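Local coordinates for IPT/TIG domain-containing protein BACOVA_02650 (Bacteroides ovatus, PDB 5E7H) that binds polysaccharide at the bacterial cell surface, probably capturing xyloglucan before its transport into the periplasm for degradation, at residues A[8-13]-A[207-212]; A[29-32]-A[38-41]; A[65-70]-A[76-81]; A[113-118]-A[249-254]; A[143-148]-A[224-229]. All coordinates share one frame; numbering follows the deposited sequence.

Interaction 1 of 5, residues A[8-13]-A[207-212]; sequences VSSTMP and WMQCSV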
# COMPACT_ATOMS: atom_id res chain seq x y z
N VAL A 8 -1.03 -10.20 7.60
CA VAL A 8 -2.10 -9.21 7.64
C VAL A 8 -2.20 -8.60 6.24
O VAL A 8 -1.19 -8.36 5.59
CB VAL A 8 -1.84 -8.12 8.68
CG1 VAL A 8 -2.99 -7.14 8.76
CG2 VAL A 8 -1.61 -8.75 10.06
N SER A 9 -3.43 -8.37 5.77
CA SER A 9 -3.66 -7.96 4.39
C SER A 9 -2.98 -6.65 4.02
O SER A 9 -2.53 -6.47 2.87
CB SER A 9 -5.17 -7.86 4.14
OG SER A 9 -5.79 -6.99 5.08
N SER A 10 -2.87 -5.72 4.97
CA SER A 10 -2.21 -4.45 4.73
C SER A 10 -1.72 -3.84 6.03
O SER A 10 -2.30 -4.11 7.08
CB SER A 10 -3.15 -3.48 4.03
OG SER A 10 -2.55 -2.21 3.88
N THR A 11 -0.66 -3.04 5.96
CA THR A 11 -0.23 -2.24 7.10
C THR A 11 -0.99 -0.91 7.19
O THR A 11 -0.90 -0.22 8.19
CB THR A 11 1.28 -1.94 7.05
OG1 THR A 11 1.58 -1.18 5.88
CG2 THR A 11 2.11 -3.22 7.04
N MET A 12 -1.74 -0.53 6.15
CA MET A 12 -2.46 0.74 6.18
C MET A 12 -3.73 0.63 5.35
O MET A 12 -3.92 1.35 4.38
CB MET A 12 -1.57 1.89 5.70
CG MET A 12 -2.13 3.26 6.10
SD MET A 12 -0.95 4.62 5.86
CE MET A 12 0.07 4.37 7.29
N PRO A 13 -4.61 -0.28 5.77
CA PRO A 13 -5.88 -0.44 5.05
C PRO A 13 -6.71 0.82 5.12
O PRO A 13 -6.76 1.50 6.15
CB PRO A 13 -6.55 -1.61 5.76
CG PRO A 13 -5.91 -1.67 7.11
CD PRO A 13 -4.51 -1.17 6.93
N TRP A 207 -9.49 -2.16 -2.54
CA TRP A 207 -8.12 -1.78 -2.27
C TRP A 207 -7.26 -2.99 -1.92
O TRP A 207 -7.72 -3.94 -1.28
CB TRP A 207 -8.06 -0.79 -1.13
CG TRP A 207 -8.54 0.61 -1.46
CD1 TRP A 207 -9.78 1.12 -1.22
CD2 TRP A 207 -7.78 1.67 -2.06
NE1 TRP A 207 -9.85 2.42 -1.64
CE2 TRP A 207 -8.64 2.78 -2.17
CE3 TRP A 207 -6.47 1.77 -2.54
CZ2 TRP A 207 -8.22 3.98 -2.70
CZ3 TRP A 207 -6.05 2.98 -3.08
CH2 TRP A 207 -6.93 4.07 -3.15
N MET A 208 -6.00 -2.94 -2.36
CA MET A 208 -5.00 -3.91 -1.96
C MET A 208 -3.72 -3.19 -1.57
O MET A 208 -3.47 -2.05 -2.02
CB MET A 208 -4.71 -4.91 -3.07
CG MET A 208 -4.34 -4.28 -4.37
SD MET A 208 -3.91 -5.52 -5.63
CE MET A 208 -3.80 -4.47 -7.07
N GLN A 209 -2.93 -3.84 -0.74
CA GLN A 209 -1.58 -3.39 -0.50
C GLN A 209 -0.66 -4.01 -1.54
O GLN A 209 -0.68 -5.22 -1.75
CB GLN A 209 -1.11 -3.78 0.90
CG GLN A 209 0.36 -3.44 1.14
CD GLN A 209 0.78 -3.81 2.56
OE1 GLN A 209 0.76 -2.99 3.47
NE2 GLN A 209 1.09 -5.07 2.75
N CYS A 210 0.14 -3.17 -2.18
CA CYS A 210 1.19 -3.60 -3.09
C CYS A 210 2.54 -3.35 -2.42
O CYS A 210 2.69 -2.36 -1.71
CB CYS A 210 1.14 -2.83 -4.40
SG CYS A 210 -0.42 -3.02 -5.30
N SER A 211 3.50 -4.21 -2.69
CA SER A 211 4.82 -4.14 -2.08
C SER A 211 5.87 -4.54 -3.11
O SER A 211 5.70 -5.55 -3.79
CB SER A 211 4.89 -5.08 -0.86
OG SER A 211 6.09 -4.88 -0.15
N VAL A 212 6.93 -3.75 -3.22
CA VAL A 212 8.10 -4.16 -4.00
C VAL A 212 9.39 -3.93 -3.20
O VAL A 212 9.44 -3.03 -2.36
CB VAL A 212 8.20 -3.42 -5.36
CG1 VAL A 212 6.99 -3.73 -6.23
CG2 VAL A 212 8.34 -1.92 -5.17
O HOH W 1 0.81 -6.43 5.48
O HOH W 2 -4.10 -6.14 0.69

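Interaction 2 of 5, residues A[29-32]-A[38-41]; sequences VSRV and FDIP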
# COMPACT_ATOMS: atom_id res chain seq x y z
N VAL A 29 -12.59 -16.05 19.21
CA VAL A 29 -11.96 -14.74 19.29
C VAL A 29 -12.82 -13.83 20.15
O VAL A 29 -14.01 -13.66 19.87
CB VAL A 29 -11.76 -14.14 17.89
CG1 VAL A 29 -11.28 -12.69 17.96
CG2 VAL A 29 -10.77 -14.99 17.10
N SER A 30 -12.23 -13.28 21.20
CA SER A 30 -12.97 -12.48 22.16
C SER A 30 -12.58 -11.01 22.10
O SER A 30 -13.24 -10.16 22.68
CB SER A 30 -12.75 -13.02 23.58
OG SER A 30 -11.39 -12.96 23.96
N ARG A 31 -11.50 -10.71 21.39
CA ARG A 31 -11.07 -9.33 21.26
C ARG A 31 -10.12 -9.16 20.10
O ARG A 31 -9.23 -9.97 19.92
CB ARG A 31 -10.39 -8.85 22.54
CG ARG A 31 -10.14 -7.37 22.57
CD ARG A 31 -9.35 -6.98 23.80
NE ARG A 31 -9.27 -5.53 23.94
CZ ARG A 31 -8.49 -4.91 24.82
NH1 ARG A 31 -7.70 -5.60 25.63
NH2 ARG A 31 -8.49 -3.58 24.87
N VAL A 32 -10.33 -8.10 19.33
CA VAL A 32 -9.34 -7.63 18.36
C VAL A 32 -9.10 -6.15 18.62
O VAL A 32 -9.99 -5.32 18.39
CB VAL A 32 -9.78 -7.87 16.89
CG1 VAL A 32 -8.78 -7.25 15.91
CG2 VAL A 32 -9.91 -9.36 16.62
N PHE A 38 -8.67 1.32 19.87
CA PHE A 38 -10.06 0.87 19.84
C PHE A 38 -10.15 -0.62 19.53
O PHE A 38 -9.23 -1.18 18.94
CB PHE A 38 -10.87 1.68 18.82
CG PHE A 38 -10.34 1.61 17.41
CD1 PHE A 38 -9.39 2.54 16.94
CD2 PHE A 38 -10.77 0.63 16.52
CE1 PHE A 38 -8.90 2.47 15.65
CE2 PHE A 38 -10.28 0.56 15.24
CZ PHE A 38 -9.34 1.48 14.79
N ASP A 39 -11.28 -1.23 19.89
CA ASP A 39 -11.54 -2.65 19.64
C ASP A 39 -12.51 -2.80 18.48
O ASP A 39 -13.35 -1.93 18.24
CB ASP A 39 -12.14 -3.34 20.88
CG ASP A 39 -11.19 -3.38 22.05
OD1 ASP A 39 -9.97 -3.40 21.84
OD2 ASP A 39 -11.68 -3.43 23.20
N ILE A 40 -12.40 -3.91 17.76
CA ILE A 40 -13.40 -4.30 16.78
C ILE A 40 -14.50 -5.06 17.51
O ILE A 40 -14.20 -6.02 18.20
CB ILE A 40 -12.79 -5.19 15.67
CG1 ILE A 40 -11.55 -4.54 15.04
CG2 ILE A 40 -13.85 -5.54 14.61
CD1 ILE A 40 -11.79 -3.25 14.32
N PRO A 41 -15.76 -4.62 17.39
CA PRO A 41 -16.87 -5.37 17.99
C PRO A 41 -16.83 -6.84 17.60
O PRO A 41 -16.73 -7.12 16.40
CB PRO A 41 -18.12 -4.69 17.40
CG PRO A 41 -17.67 -3.32 17.04
CD PRO A 41 -16.24 -3.46 16.62
O HOH W 3 -12.71 -6.63 20.13

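Interaction 3 of 5, residues A[65-70]-A[76-81]; sequences SGHISV and TVESAE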
# COMPACT_ATOMS: atom_id res chain seq x y z
N SER A 65 0.85 4.80 15.20
CA SER A 65 1.29 3.46 14.86
C SER A 65 1.13 2.52 16.07
O SER A 65 0.94 2.96 17.19
CB SER A 65 2.74 3.48 14.40
OG SER A 65 3.57 4.01 15.42
N GLY A 66 1.18 1.22 15.81
CA GLY A 66 0.98 0.23 16.85
C GLY A 66 0.89 -1.15 16.25
O GLY A 66 1.42 -1.40 15.17
N HIS A 67 0.24 -2.07 16.97
CA HIS A 67 0.05 -3.43 16.49
C HIS A 67 -1.39 -3.86 16.72
O HIS A 67 -2.08 -3.32 17.57
CB HIS A 67 0.99 -4.39 17.20
CG HIS A 67 2.43 -4.02 17.03
ND1 HIS A 67 3.18 -4.46 15.95
CD2 HIS A 67 3.25 -3.23 17.76
CE1 HIS A 67 4.40 -3.97 16.04
NE2 HIS A 67 4.47 -3.22 17.13
N ILE A 68 -1.82 -4.85 15.94
CA ILE A 68 -3.09 -5.52 16.20
C ILE A 68 -2.90 -6.66 17.18
O ILE A 68 -1.99 -7.47 17.03
CB ILE A 68 -3.70 -6.05 14.89
CG1 ILE A 68 -3.91 -4.91 13.87
CG2 ILE A 68 -5.02 -6.77 15.18
CD1 ILE A 68 -4.36 -5.37 12.52
N SER A 69 -3.74 -6.70 18.21
CA SER A 69 -3.75 -7.79 19.19
C SER A 69 -5.02 -8.61 19.05
O SER A 69 -6.12 -8.05 19.07
CB SER A 69 -3.64 -7.25 20.62
OG SER A 69 -2.41 -6.57 20.80
N VAL A 70 -4.87 -9.93 18.94
CA VAL A 70 -5.99 -10.85 18.82
C VAL A 70 -6.03 -11.74 20.05
O VAL A 70 -5.06 -12.42 20.37
CB VAL A 70 -5.89 -11.72 17.55
CG1 VAL A 70 -7.07 -12.71 17.46
CG2 VAL A 70 -5.82 -10.85 16.31
N THR A 76 -3.45 -14.52 23.79
CA THR A 76 -3.37 -13.30 22.99
C THR A 76 -2.09 -13.26 22.19
O THR A 76 -1.02 -13.65 22.67
CB THR A 76 -3.46 -12.05 23.88
OG1 THR A 76 -4.71 -12.07 24.58
CG2 THR A 76 -3.38 -10.77 23.06
N VAL A 77 -2.21 -12.80 20.95
CA VAL A 77 -1.07 -12.66 20.06
C VAL A 77 -1.13 -11.29 19.40
O VAL A 77 -2.20 -10.77 19.09
CB VAL A 77 -1.04 -13.77 19.00
CG1 VAL A 77 -2.25 -13.72 18.10
CG2 VAL A 77 0.25 -13.72 18.17
N GLU A 78 0.05 -10.71 19.19
CA GLU A 78 0.22 -9.41 18.57
C GLU A 78 0.82 -9.58 17.17
O GLU A 78 1.75 -10.36 17.00
CB GLU A 78 1.11 -8.55 19.47
CG GLU A 78 1.27 -7.11 19.08
CD GLU A 78 2.20 -6.37 20.04
OE1 GLU A 78 3.44 -6.51 19.92
OE2 GLU A 78 1.70 -5.67 20.94
N SER A 79 0.28 -8.87 16.19
CA SER A 79 0.87 -8.87 14.84
C SER A 79 2.28 -8.28 14.92
O SER A 79 2.53 -7.34 15.67
CB SER A 79 -0.02 -8.08 13.87
OG SER A 79 -0.09 -6.70 14.19
N ALA A 80 3.21 -8.85 14.16
CA ALA A 80 4.61 -8.44 14.22
C ALA A 80 4.88 -7.13 13.48
O ALA A 80 5.63 -6.28 13.97
CB ALA A 80 5.50 -9.55 13.66
N GLU A 81 4.27 -6.97 12.30
CA GLU A 81 4.36 -5.74 11.54
C GLU A 81 3.77 -4.57 12.30
O GLU A 81 2.76 -4.72 12.98
CB GLU A 81 3.57 -5.84 10.21
CG GLU A 81 4.04 -6.86 9.22
CD GLU A 81 3.19 -6.81 7.96
OE1 GLU A 81 1.96 -6.59 8.06
OE2 GLU A 81 3.76 -6.97 6.86

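Interaction 4 of 5, residues A[113-118]-A[249-254]; sequences SAPYVS and EVYFDN. With NA (sodium ion), chain I; FMT (formic acid), chain C.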
# COMPACT_ATOMS: atom_id res chain seq x y z
N SER A 113 -18.92 5.88 -6.31
CA SER A 113 -18.13 5.41 -7.44
C SER A 113 -16.75 5.00 -7.00
O SER A 113 -16.26 5.41 -5.94
CB SER A 113 -18.02 6.49 -8.51
OG SER A 113 -17.38 7.63 -7.99
N ALA A 114 -16.09 4.19 -7.82
CA ALA A 114 -14.75 3.73 -7.48
C ALA A 114 -13.80 4.90 -7.20
O ALA A 114 -13.85 5.94 -7.90
CB ALA A 114 -14.21 2.87 -8.61
N PRO A 115 -12.92 4.76 -6.19
CA PRO A 115 -12.61 3.55 -5.41
C PRO A 115 -13.47 3.37 -4.14
O PRO A 115 -13.10 2.57 -3.28
CB PRO A 115 -11.15 3.76 -5.06
CG PRO A 115 -11.06 5.26 -4.86
CD PRO A 115 -11.95 5.84 -5.91
N TYR A 116 -14.57 4.11 -4.08
CA TYR A 116 -15.66 3.99 -3.08
C TYR A 116 -15.27 4.54 -1.72
O TYR A 116 -16.05 5.34 -1.17
CB TYR A 116 -16.17 2.54 -2.96
CG TYR A 116 -16.64 1.97 -4.27
CD1 TYR A 116 -17.78 2.47 -4.89
CD2 TYR A 116 -15.94 0.95 -4.88
CE1 TYR A 116 -18.21 1.94 -6.10
CE2 TYR A 116 -16.35 0.43 -6.09
CZ TYR A 116 -17.48 0.93 -6.69
OH TYR A 116 -17.88 0.40 -7.90
N VAL A 117 -14.13 4.12 -1.18
CA VAL A 117 -13.57 4.67 0.05
C VAL A 117 -12.14 5.15 -0.23
O VAL A 117 -11.49 4.69 -1.17
CB VAL A 117 -13.58 3.64 1.21
CG1 VAL A 117 -15.02 3.36 1.62
CG2 VAL A 117 -12.89 2.36 0.83
N SER A 118 -11.69 6.13 0.56
CA SER A 118 -10.30 6.57 0.51
C SER A 118 -9.94 7.23 1.81
O SER A 118 -10.81 7.72 2.53
CB SER A 118 -10.05 7.53 -0.66
OG SER A 118 -10.70 8.76 -0.48
N GLU A 249 -8.62 2.03 -14.82
CA GLU A 249 -9.02 2.91 -13.73
C GLU A 249 -8.29 2.42 -12.49
O GLU A 249 -8.67 1.40 -11.91
CB GLU A 249 -10.53 2.93 -13.55
CG GLU A 249 -10.99 3.88 -12.49
CD GLU A 249 -12.49 3.91 -12.29
OE1 GLU A 249 -13.23 3.16 -12.98
OE2 GLU A 249 -12.93 4.70 -11.43
N VAL A 250 -7.22 3.13 -12.13
CA VAL A 250 -6.31 2.69 -11.07
C VAL A 250 -6.07 3.84 -10.12
O VAL A 250 -5.80 4.96 -10.56
CB VAL A 250 -4.98 2.18 -11.63
CG1 VAL A 250 -4.07 1.65 -10.52
CG2 VAL A 250 -5.23 1.09 -12.68
N TYR A 251 -6.17 3.58 -8.82
CA TYR A 251 -5.92 4.61 -7.80
C TYR A 251 -4.79 4.16 -6.89
O TYR A 251 -4.61 2.96 -6.67
CB TYR A 251 -7.18 4.90 -6.95
CG TYR A 251 -8.35 5.33 -7.81
CD1 TYR A 251 -8.48 6.65 -8.22
CD2 TYR A 251 -9.26 4.40 -8.29
CE1 TYR A 251 -9.51 7.04 -9.06
CE2 TYR A 251 -10.30 4.78 -9.12
CZ TYR A 251 -10.41 6.10 -9.51
OH TYR A 251 -11.41 6.53 -10.36
N PHE A 252 -4.04 5.14 -6.39
CA PHE A 252 -2.90 4.91 -5.49
C PHE A 252 -2.95 5.82 -4.27
O PHE A 252 -3.37 6.97 -4.38
CB PHE A 252 -1.55 5.19 -6.19
CG PHE A 252 -1.29 4.42 -7.45
CD1 PHE A 252 -1.81 4.83 -8.67
CD2 PHE A 252 -0.49 3.30 -7.43
CE1 PHE A 252 -1.54 4.11 -9.83
CE2 PHE A 252 -0.21 2.60 -8.59
CZ PHE A 252 -0.74 3.02 -9.78
N ASP A 253 -2.49 5.34 -3.12
CA ASP A 253 -2.34 6.22 -1.96
C ASP A 253 -1.30 5.67 -0.99
O ASP A 253 -0.93 4.50 -1.03
CB ASP A 253 -3.68 6.39 -1.24
CG ASP A 253 -3.81 7.68 -0.47
OD1 ASP A 253 -2.88 8.50 -0.39
OD2 ASP A 253 -4.91 7.89 0.10
N ASN A 254 -0.85 6.55 -0.11
CA ASN A 254 -0.03 6.18 1.07
C ASN A 254 1.21 5.39 0.71
O ASN A 254 1.51 4.33 1.27
CB ASN A 254 -0.88 5.43 2.09
CG ASN A 254 -1.78 6.36 2.85
OD1 ASN A 254 -1.39 7.49 3.17
ND2 ASN A 254 -2.99 5.91 3.13
NA NA I . -4.42 10.16 0.97
C FMT C . -18.40 3.27 -10.58
O1 FMT C . -19.15 2.36 -10.16
O2 FMT C . -17.19 3.28 -10.24
O HOH W 4 -15.02 6.11 -10.50
O HOH W 5 -3.80 9.02 3.24

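Interaction 5 of 5, residues A[143-148]-A[224-229]; sequences AQWVNT and QDFLNR. With NA (sodium ion), chain J; FMT (formic acid), chain B; FMT (formic acid), chain E.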
# COMPACT_ATOMS: atom_id res chain seq x y z
N ALA A 143 8.40 13.64 -2.74
CA ALA A 143 8.22 12.82 -1.57
C ALA A 143 8.78 13.53 -0.36
O ALA A 143 9.66 14.40 -0.46
CB ALA A 143 8.92 11.50 -1.76
N GLN A 144 8.30 13.14 0.81
CA GLN A 144 8.93 13.46 2.08
C GLN A 144 9.57 12.18 2.58
O GLN A 144 8.88 11.29 3.06
CB GLN A 144 7.91 13.99 3.07
CG GLN A 144 8.48 14.35 4.42
CD GLN A 144 7.41 14.79 5.39
OE1 GLN A 144 7.39 14.36 6.54
NE2 GLN A 144 6.52 15.66 4.93
N TRP A 145 10.89 12.04 2.38
CA TRP A 145 11.52 10.75 2.71
C TRP A 145 11.41 10.51 4.21
O TRP A 145 11.34 11.44 5.01
CB TRP A 145 12.98 10.71 2.25
CG TRP A 145 13.18 10.97 0.76
CD1 TRP A 145 13.97 11.94 0.23
CD2 TRP A 145 12.58 10.29 -0.36
NE1 TRP A 145 13.92 11.91 -1.14
CE2 TRP A 145 13.07 10.92 -1.53
CE3 TRP A 145 11.70 9.21 -0.50
CZ2 TRP A 145 12.69 10.51 -2.82
CZ3 TRP A 145 11.33 8.81 -1.78
CH2 TRP A 145 11.82 9.47 -2.92
N VAL A 146 11.42 9.23 4.58
CA VAL A 146 11.32 8.83 5.98
C VAL A 146 12.53 9.37 6.74
O VAL A 146 13.67 9.29 6.27
CB VAL A 146 11.23 7.29 6.13
CG1 VAL A 146 11.06 6.90 7.59
CG2 VAL A 146 10.08 6.75 5.29
N ASN A 147 12.29 9.92 7.92
CA ASN A 147 13.33 10.45 8.76
C ASN A 147 14.30 9.37 9.21
O ASN A 147 13.88 8.24 9.44
CB ASN A 147 12.70 11.12 9.98
CG ASN A 147 13.63 12.08 10.68
OD1 ASN A 147 14.63 11.69 11.29
ND2 ASN A 147 13.31 13.36 10.60
N THR A 148 15.58 9.71 9.36
CA THR A 148 16.57 8.72 9.81
C THR A 148 16.37 8.35 11.28
O THR A 148 16.97 7.38 11.77
CB THR A 148 18.02 9.19 9.56
OG1 THR A 148 18.25 10.47 10.17
CG2 THR A 148 18.31 9.27 8.08
N GLN A 224 21.15 6.02 3.64
CA GLN A 224 21.85 7.31 3.61
C GLN A 224 22.37 7.64 2.22
O GLN A 224 22.36 8.80 1.79
CB GLN A 224 23.02 7.32 4.60
CG GLN A 224 23.69 8.71 4.73
CD GLN A 224 22.71 9.75 5.24
OE1 GLN A 224 22.57 9.95 6.44
NE2 GLN A 224 22.04 10.44 4.31
N ASP A 225 22.86 6.64 1.49
CA ASP A 225 23.34 6.89 0.13
C ASP A 225 22.21 7.39 -0.78
O ASP A 225 22.38 8.29 -1.61
CB ASP A 225 23.96 5.63 -0.46
CG ASP A 225 25.20 5.18 0.29
OD1 ASP A 225 26.02 6.03 0.72
OD2 ASP A 225 25.35 3.95 0.45
N PHE A 226 21.03 6.77 -0.63
CA PHE A 226 19.83 7.16 -1.34
C PHE A 226 19.46 8.60 -1.00
O PHE A 226 19.21 9.42 -1.90
CB PHE A 226 18.72 6.16 -0.99
CG PHE A 226 17.31 6.62 -1.30
CD1 PHE A 226 16.84 6.65 -2.60
CD2 PHE A 226 16.46 6.98 -0.26
CE1 PHE A 226 15.51 7.05 -2.86
CE2 PHE A 226 15.16 7.37 -0.52
CZ PHE A 226 14.69 7.41 -1.81
N LEU A 227 19.45 8.93 0.29
CA LEU A 227 19.10 10.29 0.70
C LEU A 227 20.09 11.30 0.13
O LEU A 227 19.71 12.42 -0.22
CB LEU A 227 19.04 10.41 2.22
CG LEU A 227 17.90 9.63 2.91
CD1 LEU A 227 18.04 9.82 4.43
CD2 LEU A 227 16.53 10.04 2.44
N ASN A 228 21.36 10.90 0.02
CA ASN A 228 22.38 11.81 -0.47
C ASN A 228 22.34 12.05 -1.99
O ASN A 228 23.17 12.79 -2.49
CB ASN A 228 23.77 11.31 -0.02
CG ASN A 228 24.04 11.63 1.43
OD1 ASN A 228 23.33 12.41 2.03
ND2 ASN A 228 25.06 11.01 2.00
N ARG A 229 21.37 11.46 -2.68
CA ARG A 229 21.11 11.85 -4.07
C ARG A 229 20.50 13.24 -4.10
O ARG A 229 20.50 13.89 -5.15
CB ARG A 229 20.21 10.83 -4.76
CG ARG A 229 20.91 9.49 -4.91
CD ARG A 229 20.22 8.52 -5.84
NE ARG A 229 20.61 8.70 -7.22
CZ ARG A 229 21.43 7.92 -7.91
NH1 ARG A 229 22.02 6.83 -7.40
NH2 ARG A 229 21.66 8.23 -9.16
NA NA J . 19.00 15.09 0.69
C FMT B . 24.45 7.31 -10.42
O1 FMT B . 24.00 6.18 -10.09
O2 FMT B . 23.64 8.20 -10.83
C FMT E . 10.42 15.14 9.54
O1 FMT E . 9.75 14.38 10.29
O2 FMT E . 11.08 14.64 8.59

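Interaction 1 of 5, residues A[8-13]-A[207-212]
Gln209 reaches out of strand 207-213 into the turn at 8-13, where its side-chain OE1 accepts a hydrogen bond from the backbone of Thr11 (Thr11 N to Gln209 OE1, 2.9 Å). The N-H points almost straight at the oxygen, at 177°, yet the donor stands above the amide plane. Thr11 OG1 lies 3.1 Å from the same Gln209 OE1, but its proton may go to Gln163 OE1 instead. The amide is delivered by an extended chain, with Gln209 CG anti to the backbone N (chi1 174°), and its CB rests against Ser10 CB. Two waters complete the joint. One accepts a hydrogen bond from Gln209 NE2 at 3.1 Å and donates one to Val8 O at 2.8 Å; the other links Ser9 O, 2.7 Å away, to Gln209 N at 3.0 Å.

The second shell holds both partners in place. An ST turn, closed by Met12 N to Ser10 OG at 2.9 Å, shapes the backbone beside Thr11, and Ser10 OG also meets Glu165. Arg256 bonds to both Gln209 OE1 and Thr11 OG1, so its charge would probably polarise the buried amide, whose NE2 also pairs with Ser197. The case illustrates how one glutamine can join two domains: the turn following strand 4-8 of the IPT/TIG domain meets strand 207-213 of the xyloglucan-binding domain, which pairs with strand 160-168.

Interaction 2 of 5, residues A[29-32]-A[38-41]
Between Val32 and Ile40 a water stands where a second direct backbone bond might be expected. Water 3 accepts from Val32 N at 2.9 Å and donates to Ile40 O, while the one direct bond of the pair, Ile40 N to Val32 O, is 2.9 Å long and nearly straight. The two strands, 31-34 and 38-40, form a beta hairpin at one edge of a four-stranded sheet in the IPT/TIG domain, and they illustrate how a sheet margin can be held together by a mixture of direct and water-mediated links.

On the face toward the domain interior, the side chains of Val32 and Ile40 run together in one direction, with CG1 of each 4.0 Å apart; Ile45 and Phe56 pack against both. Just before this, Ser30 and Arg31 both face Thr71 in a classic beta bulge.

The other face carries a salt bridge with its planes almost perpendicular. Arg31 runs out fully extended from a trans first torsion (chi1 -170°), and its guanidinium plane stands at 89° to the carboxylate of Asp39. That carboxylate group lies at the guanidinium edge, its OD1 is also bound by Asn33 ND2, and Arg31 NE meets Asp39 OD1 at 3.1 Å, from above the carboxylate plane.

Interaction 3 of 5, residues A[65-70]-A[76-81]
His67 is crossed by the extended side chain of Glu78, whose carboxylate comes over the imidazole, with His67 CB only 3.3 Å from Glu78 CG. The carboxylate lies over one face of the ring, the two planes 18° apart, and Glu78 OE1 sits 3.8 Å above the ring plane toward its rim. Because CG lies trans to the carbonyl carbon (chi1 -58°), the histidine ring is carried across to the neighbouring strand's outgoing chain, where ND1 makes a weak hydrogen bond of 3.0 Å to Glu81 O. Ala80 O approaches CE1 at the ring edge.

Beyond this, strands 68-72 and 75-78 form an antiparallel beta hairpin on the margin of a sheet in the IPT/TIG domain. Val70 and Val77 are a hydrogen-bonded pair: Val70 N reaches Val77 O at 2.8 Å and Val77 N reaches Val70 O at 2.9 Å. Ser69 and Glu78 make up the adjoining non-hydrogen-bonded pair. Next along, Ser79 N bonds Ile68 O at 2.8 Å and Ile68 N donates to Ser79 OG, 3.1 Å away.

The hairpin thus exemplifies backbone pairing supplemented by side chains. With a carboxylate over its face and backbone oxygens near ND1, the imidazole lies in surroundings that would probably favour protonation, although its charge is not known.

Interaction 4 of 5, residues A[113-118]-A[249-254]
Pro115 presses its ring onto the face of Tyr251, a CH-pi contact in which Pro115 CD stands 3.8 Å from the ring centroid and only 11° off the normal. The peptide before this proline is cis, within a loop that packs against strand 246-259 of the main antiparallel sheet of the xyloglucan-binding domain. Here lies the tight part of the contact: Phe167 and Trp207 touch both the proline and the tyrosine. The tyrosine is held from its other end as well, because Tyr251 OH donates to the anti lone pair of Glu249 OE2 at 2.6 Å, that oxygen lying at the ring edge in the plane of the phenol. That bond holds the phenol end, while the packing on its face would limit the ring's rotation.

The looser side begins at Ala114. Its CB touches Glu249 OE2, but the polar link between the segments runs through water 4, which donates to Ala114 O at 2.9 Å and to Glu249 OE2 at 2.7 Å. The same carboxylate oxygen therefore accepts from both a phenol and a water. Outward, Ala114 N donates a hydrogen bond to O2 of a formic acid molecule at 2.8 Å, probably a guest from the crystallisation liquor.

Farther along the strand, Asp253 chelates a sodium ion through both oxygens, OD1 at 2.6 Å and OD2 at 2.5 Å. The backbone oxygens of Asn92, Asn119 and Thr121 are further ligands, Asn119 following directly on residues 113-118 in the same loop. A water completes the site, and it also donates to Asn254 OD1, 2.9 Å away.

Interaction 5 of 5, residues A[143-148]-A[224-229]
Leu227 turns its carbonyl O to a sodium ion 2.9 Å away while its side chain packs against Trp145 and Thr148. The ion is shared with Asn230 OD1, so it sits at the C-terminal end of the short helix 223-227. In contrast, the link between the two segments is apolar. Leu227 CD2 lies 3.6 Å from Trp145 CB, the two side chains running antiparallel past one another, and the other branch, CD1, meets Thr148 CG2 at 3.7 Å.

Phe226 supplies the aromatic half in a T-shaped (edge-to-face) stack. A first torsion of 163° swings its ring round so that its edge meets the face of the indole, Phe226 CZ lying 3.6 Å from Trp145 CZ3. The centroids of the two six-membered rings are 4.8 Å apart, with the planes at 68°. Ala143 CB sits over the opposite face, toward its rim, while Trp145 NE1 is bonded to Ser231 O, which holds the flat group in its rotation.

The cluster is a worked case of a loop packed against a small helix: the chain leaving strand 133-142 meets helix 223-227, with Ile90 of strand 89-91 touching Trp145 and Met181 of strand 176-181 touching both aromatic rings.

Overall arrangement
From the N terminus, the turn at 8-13 waits for its partner strand 207-212, so interaction 1 closes a long loop across the two domains. Within that loop, interactions 2 and 3 close short hairpins in series, both in one sheet of the IPT/TIG domain and in contact through neighbouring strands 31-34 and 68-72; interaction 3 also touches interaction 1. Interaction 4 opens at 113-118 and closes at 249-254, crossing interaction 1, which it meets at the main sheet of the xyloglucan-binding domain. Interaction 5 is nested inside interaction 4, also crosses interaction 1, and binds a loop to the helix, its centre about 27 Å from that of interaction 4.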